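Local coordinates for hypothetical protein (Mus musculus, PDB 1VKB) that probably acts as a gamma-glutamyl cyclotransferase of the AIG2-like family, releasing 5-oxoproline from gamma-glutamyl compounds, at residues M13-V18 and D120-F125; H60-L65 and P97-R102. All blocks are in the same frame, centred on the assembly; numbering follows the deposited sequence.

Contact 1 of 2, residues M13-V18 and D120-F125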
# COMPACT_ATOMS: atom_id res chain seq x y z
N MET A 13 -16.46 -3.75 9.34
CA MET A 13 -15.01 -3.64 9.18
C MET A 13 -14.80 -3.04 7.79
O MET A 13 -15.79 -2.64 7.13
CB MET A 13 -14.43 -5.06 9.27
CG MET A 13 -14.78 -5.80 10.56
SD MET A 13 -13.85 -5.08 11.90
CE MET A 13 -14.88 -5.44 13.33
N ALA A 14 -13.55 -3.04 7.33
CA ALA A 14 -13.24 -2.60 5.98
C ALA A 14 -12.06 -3.35 5.42
O ALA A 14 -11.04 -3.52 6.11
CB ALA A 14 -12.90 -1.13 5.99
N HIS A 15 -12.14 -3.71 4.14
CA HIS A 15 -11.02 -4.31 3.46
C HIS A 15 -10.04 -3.26 2.97
O HIS A 15 -10.47 -2.24 2.43
CB HIS A 15 -11.48 -5.15 2.27
CG HIS A 15 -12.09 -6.47 2.67
ND1 HIS A 15 -13.31 -6.91 2.21
CD2 HIS A 15 -11.65 -7.43 3.52
CE1 HIS A 15 -13.59 -8.10 2.74
NE2 HIS A 15 -12.59 -8.43 3.55
N ILE A 16 -8.76 -3.51 3.21
CA ILE A 16 -7.68 -2.71 2.66
C ILE A 16 -6.71 -3.59 1.93
O ILE A 16 -6.62 -4.81 2.19
CB ILE A 16 -6.94 -1.89 3.75
CG1 ILE A 16 -6.09 -2.77 4.71
CG2 ILE A 16 -7.92 -0.99 4.57
CD1 ILE A 16 -5.21 -1.91 5.55
N PHE A 17 -5.97 -2.98 1.02
CA PHE A 17 -4.95 -3.65 0.24
C PHE A 17 -3.68 -2.83 0.39
O PHE A 17 -3.66 -1.66 0.09
CB PHE A 17 -5.39 -3.70 -1.20
CG PHE A 17 -4.36 -4.22 -2.17
CD1 PHE A 17 -4.18 -5.57 -2.37
CD2 PHE A 17 -3.65 -3.33 -2.95
CE1 PHE A 17 -3.26 -6.02 -3.33
CE2 PHE A 17 -2.75 -3.79 -3.89
CZ PHE A 17 -2.58 -5.11 -4.08
N VAL A 18 -2.65 -3.48 0.92
CA VAL A 18 -1.34 -2.89 1.16
C VAL A 18 -0.31 -3.50 0.22
O VAL A 18 -0.27 -4.72 -0.02
CB VAL A 18 -0.92 -2.96 2.64
CG1 VAL A 18 -1.93 -2.17 3.48
CG2 VAL A 18 -0.75 -4.36 3.15
N ASP A 120 -13.82 -13.58 -7.29
CA ASP A 120 -12.68 -13.26 -8.13
C ASP A 120 -12.01 -11.96 -7.68
O ASP A 120 -10.82 -11.77 -7.92
CB ASP A 120 -13.11 -13.05 -9.58
CG ASP A 120 -13.51 -14.35 -10.28
OD1 ASP A 120 -13.30 -15.45 -9.70
OD2 ASP A 120 -14.03 -14.33 -11.42
N SER A 121 -12.79 -11.03 -7.12
CA SER A 121 -12.19 -9.75 -6.73
C SER A 121 -12.84 -9.19 -5.51
O SER A 121 -13.95 -9.59 -5.15
CB SER A 121 -12.30 -8.75 -7.86
OG SER A 121 -13.64 -8.50 -8.16
N VAL A 122 -12.17 -8.21 -4.89
CA VAL A 122 -12.71 -7.59 -3.70
C VAL A 122 -12.41 -6.10 -3.77
O VAL A 122 -11.34 -5.72 -4.21
CB VAL A 122 -12.10 -8.22 -2.44
CG1 VAL A 122 -10.66 -8.13 -2.44
CG2 VAL A 122 -12.66 -7.56 -1.16
N GLN A 123 -13.35 -5.28 -3.34
CA GLN A 123 -13.06 -3.83 -3.26
C GLN A 123 -12.30 -3.55 -1.98
O GLN A 123 -12.74 -3.95 -0.89
CB GLN A 123 -14.34 -2.98 -3.27
CG GLN A 123 -14.07 -1.50 -3.58
CD GLN A 123 -13.98 -1.24 -5.10
OE1 GLN A 123 -14.13 -2.16 -5.89
NE2 GLN A 123 -13.76 0.01 -5.49
N CYS A 124 -11.19 -2.80 -2.07
CA CYS A 124 -10.34 -2.53 -0.94
C CYS A 124 -9.93 -1.06 -0.97
O CYS A 124 -9.72 -0.52 -2.04
CB CYS A 124 -9.03 -3.30 -1.07
SG CYS A 124 -9.19 -5.10 -1.04
N PHE A 125 -9.80 -0.46 0.19
CA PHE A 125 -9.13 0.80 0.29
C PHE A 125 -7.60 0.59 0.03
O PHE A 125 -6.97 -0.35 0.54
CB PHE A 125 -9.30 1.44 1.65
CG PHE A 125 -10.69 1.95 1.93
CD1 PHE A 125 -11.33 2.82 1.06
CD2 PHE A 125 -11.37 1.54 3.08
CE1 PHE A 125 -12.65 3.25 1.32
CE2 PHE A 125 -12.67 2.00 3.32
CZ PHE A 125 -13.28 2.84 2.45
O HOH W 1 -14.77 -5.37 0.27
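Phe-125 grips the strand of His-15 and Phe-17 through both its backbone polar groups. Its N donates to His-15 O at 2.9 Å, and its O accepts from Phe-17 N, also at 2.9 Å. This is a single bridge between Ile-16 and Phe-125, reinforced by the contact of Ile-16 CA with Phe-125 O at 3.3 Å; the strand segments cross at 75°, consistent with pairing limited to this one bridge. Side chains fill the two flanks. On one, Cys-124 CB packs on Phe-17 CB at 3.7 Å, and Val-122 CG2 meets His-15 ND1 at 3.5 Å, the two side chains crossing at about a right angle. A water lying in the plane of the imidazole joins ND1 to the backbone, donating to Gln-123 O. On the other, Phe-125 CG stands beside the backbone N that bonds His-15 O (chi1 -71°), and Ala-14 CB lies at the edge of the ring, 4.1 Å from CE2, while Ile-16 CG2 touches Phe-125 CB. Arg-102 makes a cation-pi contact with the same ring. Farther out, helix 84-93 packs Leu-87 against Ile-16 and Phe-125, and strand 76-82 pairs with strand 14-18. Two backbone bonds of ordinary length thus join the strands at one point where they cross in the curled sheet, and the water extends their link through polar groups at its partly exposed side.

Contact 2 of 2, residues H60-L65 and P97-R102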
# COMPACT_ATOMS: atom_id res chain seq x y z
N HIS A 60 13.42 8.91 1.57
CA HIS A 60 13.20 7.75 2.42
C HIS A 60 13.00 6.45 1.67
O HIS A 60 12.79 5.40 2.29
CB HIS A 60 11.97 8.00 3.30
CG HIS A 60 12.14 9.20 4.14
ND1 HIS A 60 13.05 9.24 5.16
CD2 HIS A 60 11.63 10.45 4.03
CE1 HIS A 60 13.07 10.46 5.69
NE2 HIS A 60 12.21 11.21 5.02
N ASN A 61 13.09 6.50 0.35
CA ASN A 61 12.84 5.32 -0.47
C ASN A 61 11.48 4.67 -0.13
O ASN A 61 11.34 3.45 0.04
CB ASN A 61 13.98 4.31 -0.34
CG ASN A 61 15.32 4.89 -0.76
OD1 ASN A 61 15.39 5.81 -1.59
ND2 ASN A 61 16.42 4.38 -0.18
N ILE A 62 10.47 5.51 -0.09
CA ILE A 62 9.09 5.08 0.18
C ILE A 62 8.44 4.55 -1.10
O ILE A 62 8.67 5.09 -2.19
CB ILE A 62 8.31 6.28 0.73
CG1 ILE A 62 8.72 6.45 2.20
CG2 ILE A 62 6.84 6.04 0.70
CD1 ILE A 62 8.28 7.80 2.77
N PRO A 63 7.67 3.49 -1.00
CA PRO A 63 6.87 3.07 -2.13
C PRO A 63 5.58 3.88 -2.27
O PRO A 63 4.84 4.09 -1.29
CB PRO A 63 6.55 1.63 -1.81
CG PRO A 63 6.41 1.59 -0.29
CD PRO A 63 7.50 2.57 0.14
N TRP A 64 5.30 4.28 -3.49
CA TRP A 64 4.12 5.08 -3.80
C TRP A 64 3.40 4.52 -4.98
O TRP A 64 3.98 4.40 -6.07
CB TRP A 64 4.51 6.52 -4.15
CG TRP A 64 5.52 7.20 -3.24
CD1 TRP A 64 6.87 7.11 -3.30
CD2 TRP A 64 5.23 8.16 -2.19
NE1 TRP A 64 7.45 7.93 -2.35
CE2 TRP A 64 6.46 8.58 -1.66
CE3 TRP A 64 4.06 8.69 -1.65
CZ2 TRP A 64 6.55 9.50 -0.60
CZ3 TRP A 64 4.16 9.60 -0.61
CH2 TRP A 64 5.39 9.99 -0.10
N LEU A 65 2.11 4.23 -4.79
CA LEU A 65 1.24 3.83 -5.88
C LEU A 65 0.60 5.10 -6.45
O LEU A 65 -0.26 5.75 -5.80
CB LEU A 65 0.18 2.83 -5.40
CG LEU A 65 -0.55 2.06 -6.50
CD1 LEU A 65 0.44 1.16 -7.25
CD2 LEU A 65 -1.65 1.22 -5.88
N PRO A 97 -4.77 13.68 3.96
CA PRO A 97 -4.79 13.46 2.53
C PRO A 97 -3.61 14.13 1.81
O PRO A 97 -3.61 14.21 0.57
CB PRO A 97 -6.10 14.13 2.14
CG PRO A 97 -6.16 15.30 3.04
CD PRO A 97 -5.48 14.92 4.34
N SER A 98 -2.61 14.63 2.54
CA SER A 98 -1.54 15.33 1.85
C SER A 98 -0.55 14.42 1.14
O SER A 98 -0.22 14.67 0.02
CB SER A 98 -0.84 16.37 2.71
OG SER A 98 -0.26 15.80 3.84
N MET A 99 -0.10 13.38 1.82
CA MET A 99 1.00 12.53 1.32
C MET A 99 0.41 11.40 0.46
O MET A 99 0.92 11.11 -0.64
CB MET A 99 1.73 11.95 2.57
CG MET A 99 2.83 10.87 2.41
SD MET A 99 3.50 10.13 3.97
CE MET A 99 5.04 9.40 3.44
N TYR A 100 -0.63 10.77 1.00
CA TYR A 100 -1.43 9.81 0.29
C TYR A 100 -2.89 10.20 0.42
O TYR A 100 -3.24 11.03 1.24
CB TYR A 100 -1.25 8.42 0.91
CG TYR A 100 0.10 7.75 0.73
CD1 TYR A 100 1.09 7.92 1.65
CD2 TYR A 100 0.34 6.90 -0.32
CE1 TYR A 100 2.29 7.28 1.54
CE2 TYR A 100 1.55 6.27 -0.45
CZ TYR A 100 2.53 6.47 0.50
OH TYR A 100 3.77 5.85 0.47
N GLN A 101 -3.71 9.64 -0.47
CA GLN A 101 -5.14 9.77 -0.38
C GLN A 101 -5.68 8.34 -0.41
O GLN A 101 -5.25 7.51 -1.23
CB GLN A 101 -5.67 10.60 -1.54
CG GLN A 101 -5.10 11.99 -1.67
CD GLN A 101 -3.74 12.04 -2.30
OE1 GLN A 101 -3.49 11.40 -3.33
NE2 GLN A 101 -2.84 12.80 -1.68
N ARG A 102 -6.60 8.03 0.49
CA ARG A 102 -7.16 6.71 0.52
C ARG A 102 -8.20 6.58 -0.58
O ARG A 102 -9.16 7.38 -0.64
CB ARG A 102 -7.80 6.46 1.88
CG ARG A 102 -8.45 5.06 1.98
CD ARG A 102 -8.55 4.50 3.40
NE ARG A 102 -9.03 5.42 4.45
CZ ARG A 102 -10.34 5.71 4.69
NH1 ARG A 102 -11.31 5.29 3.91
NH2 ARG A 102 -10.66 6.49 5.68
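Tyr-100 and Trp-64 meet inside the gamma-glutamyl cyclotransferase-like fold, where strands 62-66 and 101-109 both pair with strand 121-129, the first parallel and the second antiparallel; the contact joins strand 62-66 to the loop leading into strand 101-109. In the aromatic pair, the Tyr-100 ring and the six-membered ring of Trp-64 are nearly parallel, at 20°, but slid apart with centroids 4.8 Å from each other, barely overlapping; the closest approach is Trp-64 CE3 to Tyr-100 CZ at 3.4 Å. The indole NH is used by another partner, Ala-57 O. Apolar packing comes from Met-99, whose chain, in one of its two modelled conformers, runs extended beyond CG. Its CG lies at the edge of the indole, 3.5 Å from Trp-64 CZ3, with the side chains crossing at about a right angle, and its CE meets Ile-62 CD1 tip to tip at 3.7 Å. Strand 121-129 ties in nearby through Thr-129, which hydrogen-bonds Met-99 O and Leu-65. A formic acid molecule sits about 4 Å from the Ile-62 side chain, probably from the crystallisation liquor, though such molecules often mark pockets. The polar link is a single one: Tyr-100 OH donates to Pro-63 O at 2.7 Å, with the acceptor near the plane of the phenol ring. That same OH sits over the Trp-64 face beside Ile-62 CG2, only 3.1 Å from this methyl.

Both contacts relate to strand 121-129 but differently: contact 1 joins it to strand 14-18 by one bridge, whereas contact 2 links strand 62-66, its parallel neighbour, to the loop leading into strand 101-109, its antiparallel one. Their centres lie 18 Å apart, on opposite sides of the chain's centre, and contact 2 is nested within the chain loop closed by contact 1. Contact 2 is the buried one, relying on aromatic and apolar side chains with one phenol hydrogen bond; contact 1 is partly buried, built on backbone hydrogen bonds with a water at its side. They touch where Phe-125 of contact 1 meets Arg-102 of contact 2, CZ to NH1 at 3.5 Å, and Arg-102 also salt-bridges Asp-91 of helix 84-93.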